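Side-chain contacts in ABC transporter, periplasmic substrate-binding protein (Thermotoga maritima, PDB 2HPG), which probably binds a small solute in the periplasm and delivers it to a tripartite ATP-independent (TRAP) membrane transporter: residues Ile84-Met87 / Tyr91-Asp94; Leu108-Gln113 / Lys316-Glu321; Trp169-Arg174 / Lys303-Glu308. All blocks are in the same frame, centred on the assembly; numbering follows the deposited sequence.

Contact 1 (Ile84-Met87 / Tyr91-Asp94); sequences IGVM and YFID
F92 turns its ring back onto the 3-10 turn 84-87, where M87 and V86 receive it. The pi contacts come from M87, a selenomethionine. Its CA sits over one ring face, 4.0 Å from the centroid of the F92 ring and only 12° off the normal, a CH-pi contact almost over the centre. Further out, M87 SE lies 5.2 Å from the same centroid in an oblique Met-aromatic contact. F92 reaches this position because its CG is anti to the backbone N (chi1 171°), pointing the ring at the turn from the first residue of helix 92-95, with Y91 as N-cap. In this two-lobed solute-binding fold the short helix packs beside strand 218-234 and helix 101-112, whose I111 touches both F92 and M87. The remaining contacts are van der Waals: M87 CG to F92 CZ is 3.8 Å, and V86 CG1 reaches F92 CE1 at 4.1 Å, the two side chains crossing at about a right angle. V86 O approaches F92 CD1 obliquely at 3.4 Å. With an alanine here in place of F92, M87 would probably lose its aromatic partner and a gap would open between the turn and the helix.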
loop_
_atom_site.group_PDB
_atom_site.type_symbol
_atom_site.label_atom_id
_atom_site.label_comp_id
_atom_site.label_asym_id
_atom_site.label_seq_id
_atom_site.Cartn_x
_atom_site.Cartn_y
_atom_site.Cartn_z
ATOM N N ILE A 84 0.611 -13.144 5.642
ATOM C CA ILE A 84 1.090 -12.155 4.664
ATOM C C ILE A 84 0.684 -10.724 5.072
ATOM O O ILE A 84 1.313 -9.746 4.662
ATOM C CB ILE A 84 0.599 -12.483 3.232
ATOM C CG1 ILE A 84 1.410 -11.705 2.182
ATOM C CG2 ILE A 84 -0.888 -12.206 3.080
ATOM C CD1 ILE A 84 1.195 -12.202 0.770
ATOM N N GLY A 85 -0.363 -10.643 5.886
ATOM C CA GLY A 85 -0.864 -9.415 6.494
ATOM C C GLY A 85 0.105 -8.670 7.399
ATOM O O GLY A 85 -0.109 -7.490 7.698
ATOM N N VAL A 86 1.184 -9.333 7.805
ATOM C CA VAL A 86 2.241 -8.680 8.566
ATOM C C VAL A 86 2.833 -7.460 7.815
ATOM O O VAL A 86 3.330 -6.513 8.449
ATOM C CB VAL A 86 3.375 -9.695 8.963
ATOM C CG1 VAL A 86 4.229 -10.025 7.788
ATOM C CG2 VAL A 86 4.212 -9.123 10.130
HETATM N N MSE A 87 2.753 -7.468 6.482
HETATM C CA MSE A 87 3.350 -6.394 5.675
HETATM C C MSE A 87 2.527 -5.088 5.615
HETATM O O MSE A 87 2.960 -4.126 4.974
HETATM C CB MSE A 87 3.660 -6.899 4.272
HETATM C CG MSE A 87 4.464 -8.193 4.291
HETATM SE SE MSE A 87 5.224 -8.720 2.618
HETATM C CE MSE A 87 5.637 -6.982 1.852
ATOM N N TYR A 91 5.193 0.134 11.128
ATOM C CA TYR A 91 6.668 0.008 11.158
ATOM C C TYR A 91 7.280 -1.260 10.586
ATOM O O TYR A 91 8.487 -1.424 10.697
ATOM C CB TYR A 91 7.245 0.289 12.564
ATOM C CG TYR A 91 6.994 1.706 12.972
ATOM C CD1 TYR A 91 5.984 2.019 13.862
ATOM C CD2 TYR A 91 7.722 2.750 12.408
ATOM C CE1 TYR A 91 5.721 3.333 14.198
ATOM C CE2 TYR A 91 7.466 4.075 12.759
ATOM C CZ TYR A 91 6.479 4.351 13.655
ATOM O OH TYR A 91 6.203 5.668 13.987
ATOM N N PHE A 92 6.485 -2.116 9.933
ATOM C CA PHE A 92 7.019 -3.315 9.276
ATOM C C PHE A 92 8.335 -3.073 8.516
ATOM O O PHE A 92 9.316 -3.794 8.720
ATOM C CB PHE A 92 5.972 -3.982 8.336
ATOM C CG PHE A 92 6.556 -5.094 7.486
ATOM C CD1 PHE A 92 6.720 -6.372 8.016
ATOM C CD2 PHE A 92 6.994 -4.845 6.196
ATOM C CE1 PHE A 92 7.303 -7.391 7.256
ATOM C CE2 PHE A 92 7.594 -5.840 5.432
ATOM C CZ PHE A 92 7.731 -7.130 5.957
ATOM N N ILE A 93 8.388 -2.104 7.610
ATOM C CA ILE A 93 9.601 -1.965 6.788
ATOM C C ILE A 93 10.790 -1.533 7.671
ATOM O O ILE A 93 11.954 -1.810 7.342
ATOM C CB ILE A 93 9.422 -1.009 5.566
ATOM C CG1 ILE A 93 10.317 -1.445 4.405
ATOM C CG2 ILE A 93 9.736 0.423 5.927
ATOM C CD1 ILE A 93 9.790 -2.665 3.643
ATOM N N ASP A 94 10.497 -0.882 8.796
ATOM C CA ASP A 94 11.564 -0.449 9.717
ATOM C C ASP A 94 12.093 -1.614 10.526
ATOM O O ASP A 94 13.294 -1.742 10.713
ATOM C CB ASP A 94 11.096 0.659 10.654
ATOM C CG ASP A 94 11.149 2.019 10.005
ATOM O OD1 ASP A 94 12.137 2.747 10.232
ATOM O OD2 ASP A 94 10.228 2.342 9.237
#

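Contact 2 (Leu108-Gln113 / Lys316-Glu321); sequences LKKIKQ and KEVKGE
K110 and V318 carry this contact, the stem of the lysine lying against one methyl of the valine. K110 CB points toward the segment 316-321, and V318 CG1 comes up to it at 3.5 Å, tighter than ordinary carbon-carbon contact; the same methyl is 4.1 Å from K110 CG. V318 can serve two partners because its methyls are split. CG1 lies anti to its own backbone N (chi1 -177°) and takes the lysine, while CG2 stands beside that N and meets I111 CG1 at 4.1 Å. I111 starts off pointing away, yet its longer branch still comes within range of the valine. The rest of K110 is kinked rather than extended: the bend at chi2 (-77°) helps carry CE to within 3.6 Å of E321 O, near the end of the modelled chain. A second bend at chi4 (-45°) then turns NZ, which forms a salt bridge with E106 on the same helix. E321 follows a cis peptide bond and leans on a crystal neighbour, so its part should be read with caution.

The contact joins the last turns of helix 101-112 to the C-terminal end of helix 308-318. Close by, E317 hydrogen-bonds T116 and Q313, and V318 also touches M96. Between the two segments no hydrogen bond forms and no charges pair, so what they share is mainly carbon surface, with K110 CE against E321 O besides; the lysine contributes its aliphatic stem while its ammonium charge is answered within its own helix.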
loop_
_atom_site.group_PDB
_atom_site.type_symbol
_atom_site.label_atom_id
_atom_site.label_comp_id
_atom_site.label_asym_id
_atom_site.label_seq_id
_atom_site.Cartn_x
_atom_site.Cartn_y
_atom_site.Cartn_z
ATOM N N LEU A 108 12.259 -5.565 -0.002
ATOM C CA LEU A 108 11.130 -6.185 -0.719
ATOM C C LEU A 108 11.640 -7.306 -1.633
ATOM O O LEU A 108 11.084 -8.393 -1.645
ATOM C CB LEU A 108 10.340 -5.135 -1.523
ATOM C CG LEU A 108 9.568 -4.078 -0.727
ATOM C CD1 LEU A 108 8.731 -3.178 -1.639
ATOM C CD2 LEU A 108 8.687 -4.707 0.339
ATOM N N LYS A 109 12.716 -7.052 -2.366
ATOM C CA LYS A 109 13.343 -8.113 -3.185
ATOM C C LYS A 109 13.776 -9.315 -2.352
ATOM O O LYS A 109 13.568 -10.452 -2.754
ATOM C CB LYS A 109 14.528 -7.579 -3.969
ATOM C CG LYS A 109 14.136 -6.505 -4.937
ATOM C CD LYS A 109 15.313 -5.968 -5.703
ATOM C CE LYS A 109 14.858 -4.908 -6.671
ATOM N NZ LYS A 109 15.996 -4.154 -7.238
ATOM N N LYS A 110 14.360 -9.067 -1.187
ATOM C CA LYS A 110 14.755 -10.144 -0.290
ATOM C C LYS A 110 13.541 -10.869 0.248
ATOM O O LYS A 110 13.584 -12.077 0.457
ATOM C CB LYS A 110 15.621 -9.618 0.868
ATOM C CG LYS A 110 17.032 -9.248 0.445
ATOM C CD LYS A 110 17.921 -10.504 0.260
ATOM C CE LYS A 110 19.368 -10.158 -0.159
ATOM N NZ LYS A 110 19.386 -9.117 -1.257
ATOM N N ILE A 111 12.451 -10.149 0.508
ATOM C CA ILE A 111 11.243 -10.830 0.975
ATOM C C ILE A 111 10.722 -11.745 -0.148
ATOM O O ILE A 111 10.298 -12.864 0.117
ATOM C CB ILE A 111 10.130 -9.845 1.483
ATOM C CG1 ILE A 111 10.547 -9.217 2.819
ATOM C CG2 ILE A 111 8.803 -10.574 1.660
ATOM C CD1 ILE A 111 9.594 -8.166 3.337
ATOM N N LYS A 112 10.804 -11.284 -1.393
ATOM C CA LYS A 112 10.234 -12.039 -2.501
ATOM C C LYS A 112 10.931 -13.381 -2.683
ATOM O O LYS A 112 10.280 -14.399 -2.840
ATOM C CB LYS A 112 10.309 -11.260 -3.801
ATOM C CG LYS A 112 9.591 -11.958 -4.950
ATOM C CD LYS A 112 9.703 -11.139 -6.211
ATOM C CE LYS A 112 9.697 -11.984 -7.494
ATOM N NZ LYS A 112 10.323 -11.190 -8.592
ATOM N N GLN A 113 12.257 -13.377 -2.647
ATOM C CA GLN A 113 13.004 -14.620 -2.793
ATOM C C GLN A 113 13.067 -15.463 -1.512
ATOM O O GLN A 113 13.625 -16.553 -1.526
ATOM C CB GLN A 113 14.387 -14.353 -3.391
ATOM C CG GLN A 113 15.294 -13.492 -2.571
ATOM C CD GLN A 113 16.408 -12.871 -3.394
ATOM O OE1 GLN A 113 16.158 -12.174 -4.391
ATOM N NE2 GLN A 113 17.648 -13.117 -2.981
ATOM N N LYS A 316 14.542 -13.407 9.938
ATOM C CA LYS A 316 15.495 -14.521 9.775
ATOM C C LYS A 316 16.034 -14.735 8.357
ATOM O O LYS A 316 17.253 -14.784 8.145
ATOM C CB LYS A 316 14.830 -15.811 10.234
ATOM C CG LYS A 316 15.665 -17.072 10.034
ATOM C CD LYS A 316 14.956 -18.276 10.638
ATOM C CE LYS A 316 15.705 -19.559 10.325
ATOM N NZ LYS A 316 15.036 -20.719 10.977
ATOM N N GLU A 317 15.133 -14.880 7.390
ATOM C CA GLU A 317 15.525 -15.253 6.030
ATOM C C GLU A 317 16.136 -14.086 5.249
ATOM O O GLU A 317 16.961 -14.281 4.333
ATOM C CB GLU A 317 14.316 -15.865 5.300
ATOM C CG GLU A 317 13.841 -17.162 5.962
ATOM C CD GLU A 317 12.459 -17.611 5.541
ATOM O OE1 GLU A 317 12.093 -17.418 4.365
ATOM O OE2 GLU A 317 11.740 -18.171 6.396
ATOM N N VAL A 318 15.756 -12.868 5.625
ATOM C CA VAL A 318 16.280 -11.672 4.964
ATOM C C VAL A 318 17.673 -11.234 5.480
ATOM O O VAL A 318 18.456 -10.684 4.704
ATOM C CB VAL A 318 15.279 -10.499 5.063
ATOM C CG1 VAL A 318 15.797 -9.295 4.307
ATOM C CG2 VAL A 318 13.926 -10.933 4.510
ATOM N N LYS A 319 17.988 -11.510 6.749
ATOM C CA LYS A 319 19.295 -11.100 7.358
ATOM C C LYS A 319 20.601 -11.633 6.704
ATOM O O LYS A 319 21.695 -11.469 7.264
ATOM C CB LYS A 319 19.302 -11.341 8.882
ATOM C CG LYS A 319 18.643 -10.186 9.655
ATOM C CD LYS A 319 18.821 -10.269 11.179
ATOM C CE LYS A 319 18.404 -8.956 11.863
ATOM N NZ LYS A 319 18.079 -9.066 13.324
ATOM N N GLY A 320 20.485 -12.243 5.525
ATOM C CA GLY A 320 21.571 -12.222 4.550
ATOM C C GLY A 320 21.824 -10.761 4.165
ATOM O O GLY A 320 21.052 -9.894 4.583
ATOM N N GLU A 321 22.830 -10.411 3.361
ATOM C CA GLU A 321 23.653 -11.253 2.496
ATOM C C GLU A 321 22.893 -11.564 1.199
ATOM O O GLU A 321 22.938 -10.771 0.264
ATOM C CB GLU A 321 24.232 -12.497 3.203
ATOM C CG GLU A 321 23.724 -13.862 2.742
ATOM C CD GLU A 321 24.523 -14.990 3.355
ATOM O OE1 GLU A 321 24.960 -15.869 2.590
ATOM O OE2 GLU A 321 24.724 -14.990 4.595
#

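Contact 3 (Trp169-Arg174 / Lys303-Glu308); sequences WQESIR and KNLGLE
The R174 guanidinium meets the N304 amide at an edge, not by stacking: N304 ND2 sits near the guanidinium plane, 3.8 Å from R174 NH1, with the two planes 51° apart. Water 1 lies at the guanidinium edge too, in the plane, and accepts from R174 NH1 at 3.1 Å. The E171 carboxylate is turned 74° against the amide, with E171 OE1 3.9 Å from N304 ND2, too far for a direct bond.

Water 1 makes the link these polar ends do not make directly. It accepts a second bond from N304 ND2 at 3.1 Å and donates to E171 O, also at 3.1 Å. A bond to E171 OE1 is modelled as well, but it is too short to trust. The water is thus gripped by two donors and by the backbone of helix 167-176. N304 has a second partner: its OD1 takes a hydrogen bond from Q300 NE2 in its own helix.

The partner segment is the end of helix 291-305, closed by a Schellman motif with G306 at C-prime: G306 N bonds K303 O and L307 N bonds Y302 O. L307 then stands at the N-cap position of helix 308-318. K82 NZ hydrogen-bonds G306 O in this turn. W169 and I173 of helix 167-176 pack on strand 218-234, while E171 and R174 point toward 303-308.

E171 bends at chi2 (-72°), which turns its carboxylate toward N304 and the water, while chi1 sets CG against L305. There E171 CG meets L305 CD2 at 3.9 Å, while E171 CB reaches L305 CD1 at 4.1 Å. R174, extended from CG to NE, also rests on P180 of strand 179-181.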
loop_
_atom_site.group_PDB
_atom_site.type_symbol
_atom_site.label_atom_id
_atom_site.label_comp_id
_atom_site.label_asym_id
_atom_site.label_seq_id
_atom_site.Cartn_x
_atom_site.Cartn_y
_atom_site.Cartn_z
ATOM N N TRP A 169 -4.698 -2.013 9.640
ATOM C CA TRP A 169 -4.711 -0.565 9.885
ATOM C C TRP A 169 -5.305 -0.176 11.234
ATOM O O TRP A 169 -4.707 0.594 11.992
ATOM C CB TRP A 169 -5.548 0.136 8.832
ATOM C CG TRP A 169 -5.226 -0.142 7.404
ATOM C CD1 TRP A 169 -5.864 -1.032 6.596
ATOM C CD2 TRP A 169 -4.287 0.565 6.558
ATOM N NE1 TRP A 169 -5.363 -0.951 5.314
ATOM C CE2 TRP A 169 -4.392 0.012 5.270
ATOM C CE3 TRP A 169 -3.367 1.598 6.779
ATOM C CZ2 TRP A 169 -3.616 0.463 4.184
ATOM C CZ3 TRP A 169 -2.605 2.054 5.710
ATOM C CH2 TRP A 169 -2.724 1.472 4.428
ATOM N N GLN A 170 -6.507 -0.684 11.512
ATOM C CA GLN A 170 -7.244 -0.312 12.715
ATOM C C GLN A 170 -6.450 -0.657 13.966
ATOM O O GLN A 170 -6.279 0.177 14.860
ATOM C CB GLN A 170 -8.620 -0.980 12.748
ATOM C CG GLN A 170 -9.554 -0.598 11.610
ATOM C CD GLN A 170 -10.169 0.757 11.763
ATOM O OE1 GLN A 170 -10.798 1.026 12.773
ATOM N NE2 GLN A 170 -10.027 1.613 10.744
ATOM N N GLU A 171 -5.955 -1.883 14.024
ATOM C CA GLU A 171 -5.209 -2.369 15.193
ATOM C C GLU A 171 -3.879 -1.668 15.357
ATOM O O GLU A 171 -3.462 -1.420 16.468
ATOM C CB GLU A 171 -4.953 -3.869 15.065
ATOM C CG GLU A 171 -6.220 -4.694 15.063
ATOM C CD GLU A 171 -6.879 -4.760 16.415
ATOM O OE1 GLU A 171 -6.188 -4.512 17.436
ATOM O OE2 GLU A 171 -8.103 -5.055 16.453
ATOM N N SER A 172 -3.213 -1.370 14.245
ATOM C CA SER A 172 -1.981 -0.589 14.259
ATOM C C SER A 172 -2.181 0.808 14.877
ATOM O O SER A 172 -1.465 1.184 15.810
ATOM C CB SER A 172 -1.430 -0.462 12.839
ATOM O OG SER A 172 -0.879 -1.694 12.410
ATOM N N ILE A 173 -3.152 1.559 14.362
ATOM C CA ILE A 173 -3.419 2.917 14.847
ATOM C C ILE A 173 -3.897 2.918 16.291
ATOM O O ILE A 173 -3.541 3.814 17.090
ATOM C CB ILE A 173 -4.433 3.657 13.941
ATOM C CG1 ILE A 173 -3.819 3.921 12.556
ATOM C CG2 ILE A 173 -4.882 4.959 14.574
ATOM C CD1 ILE A 173 -2.434 4.547 12.582
ATOM N N ARG A 174 -4.685 1.907 16.639
ATOM C CA ARG A 174 -5.077 1.694 18.040
ATOM C C ARG A 174 -3.875 1.426 18.952
ATOM O O ARG A 174 -3.791 1.969 20.037
ATOM C CB ARG A 174 -6.091 0.552 18.146
ATOM C CG ARG A 174 -6.666 0.361 19.524
ATOM C CD ARG A 174 -7.745 -0.704 19.491
ATOM N NE ARG A 174 -8.195 -1.112 20.824
ATOM C CZ ARG A 174 -7.581 -2.018 21.594
ATOM N NH1 ARG A 174 -6.458 -2.598 21.197
ATOM N NH2 ARG A 174 -8.090 -2.345 22.788
ATOM N N LYS A 303 1.072 -8.671 18.083
ATOM C CA LYS A 303 0.589 -9.665 19.034
ATOM C C LYS A 303 -0.932 -9.825 19.012
ATOM O O LYS A 303 -1.433 -10.944 19.028
ATOM C CB LYS A 303 1.072 -9.296 20.439
ATOM C CG LYS A 303 2.592 -9.490 20.630
ATOM C CD LYS A 303 3.148 -8.870 21.937
ATOM C CE LYS A 303 2.142 -8.881 23.096
ATOM N NZ LYS A 303 1.530 -10.220 23.369
ATOM N N ASN A 304 -1.673 -8.720 18.976
ATOM C CA ASN A 304 -3.131 -8.797 18.950
ATOM C C ASN A 304 -3.694 -9.550 17.729
ATOM O O ASN A 304 -4.757 -10.182 17.809
ATOM C CB ASN A 304 -3.752 -7.402 19.039
ATOM C CG ASN A 304 -3.566 -6.766 20.403
ATOM O OD1 ASN A 304 -2.891 -7.331 21.272
ATOM N ND2 ASN A 304 -4.160 -5.576 20.600
ATOM N N LEU A 305 -2.981 -9.480 16.613
ATOM C CA LEU A 305 -3.419 -10.111 15.382
ATOM C C LEU A 305 -2.785 -11.471 15.150
ATOM O O LEU A 305 -3.244 -12.192 14.289
ATOM C CB LEU A 305 -3.156 -9.197 14.170
ATOM C CG LEU A 305 -4.058 -7.960 14.085
ATOM C CD1 LEU A 305 -3.692 -7.078 12.900
ATOM C CD2 LEU A 305 -5.524 -8.371 14.008
ATOM N N GLY A 306 -1.735 -11.809 15.891
ATOM C CA GLY A 306 -1.050 -13.091 15.739
ATOM C C GLY A 306 -0.048 -13.131 14.604
ATOM O O GLY A 306 0.092 -14.166 13.934
ATOM N N LEU A 307 0.673 -12.027 14.404
ATOM C CA LEU A 307 1.592 -11.867 13.269
ATOM C C LEU A 307 3.050 -11.637 13.655
ATOM O O LEU A 307 3.891 -11.399 12.789
ATOM C CB LEU A 307 1.117 -10.717 12.370
ATOM C CG LEU A 307 -0.292 -10.908 11.808
ATOM C CD1 LEU A 307 -0.811 -9.648 11.135
ATOM C CD2 LEU A 307 -0.299 -12.088 10.854
ATOM N N GLU A 308 3.368 -11.736 14.940
ATOM C CA GLU A 308 4.753 -11.534 15.396
ATOM C C GLU A 308 5.674 -12.668 14.903
ATOM O O GLU A 308 6.784 -12.417 14.421
ATOM C CB GLU A 308 4.778 -11.370 16.925
ATOM C CG GLU A 308 6.127 -10.935 17.526
ATOM C CD GLU A 308 6.655 -9.569 17.044
ATOM O OE1 GLU A 308 5.858 -8.633 16.782
ATOM O OE2 GLU A 308 7.899 -9.435 16.960
HETATM O O HOH W 1 -4.636 -3.152 18.732
#

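Overall arrangement
Going from the N terminus, contact 1 comes first and closes a loop of only three residues, setting the turn 84-87 against the start of helix 92-95. Contact 2 then opens on helix 101-112 and does not close until the end of the modelled chain at 316-321. Contact 3, joining helix 167-176 to the end of helix 291-305, opens and closes within that long span. Contact 1 bridges the others: F92 CZ packs on I111 CD1 of contact 2 at 3.4 Å, and V86 CG2 lies 3.5 Å from L307 O of contact 3. Contacts 2 and 3 do not touch, their centres being about 23 Å apart, but their C-terminal segments lie on consecutive helices, 291-305 and 308-318.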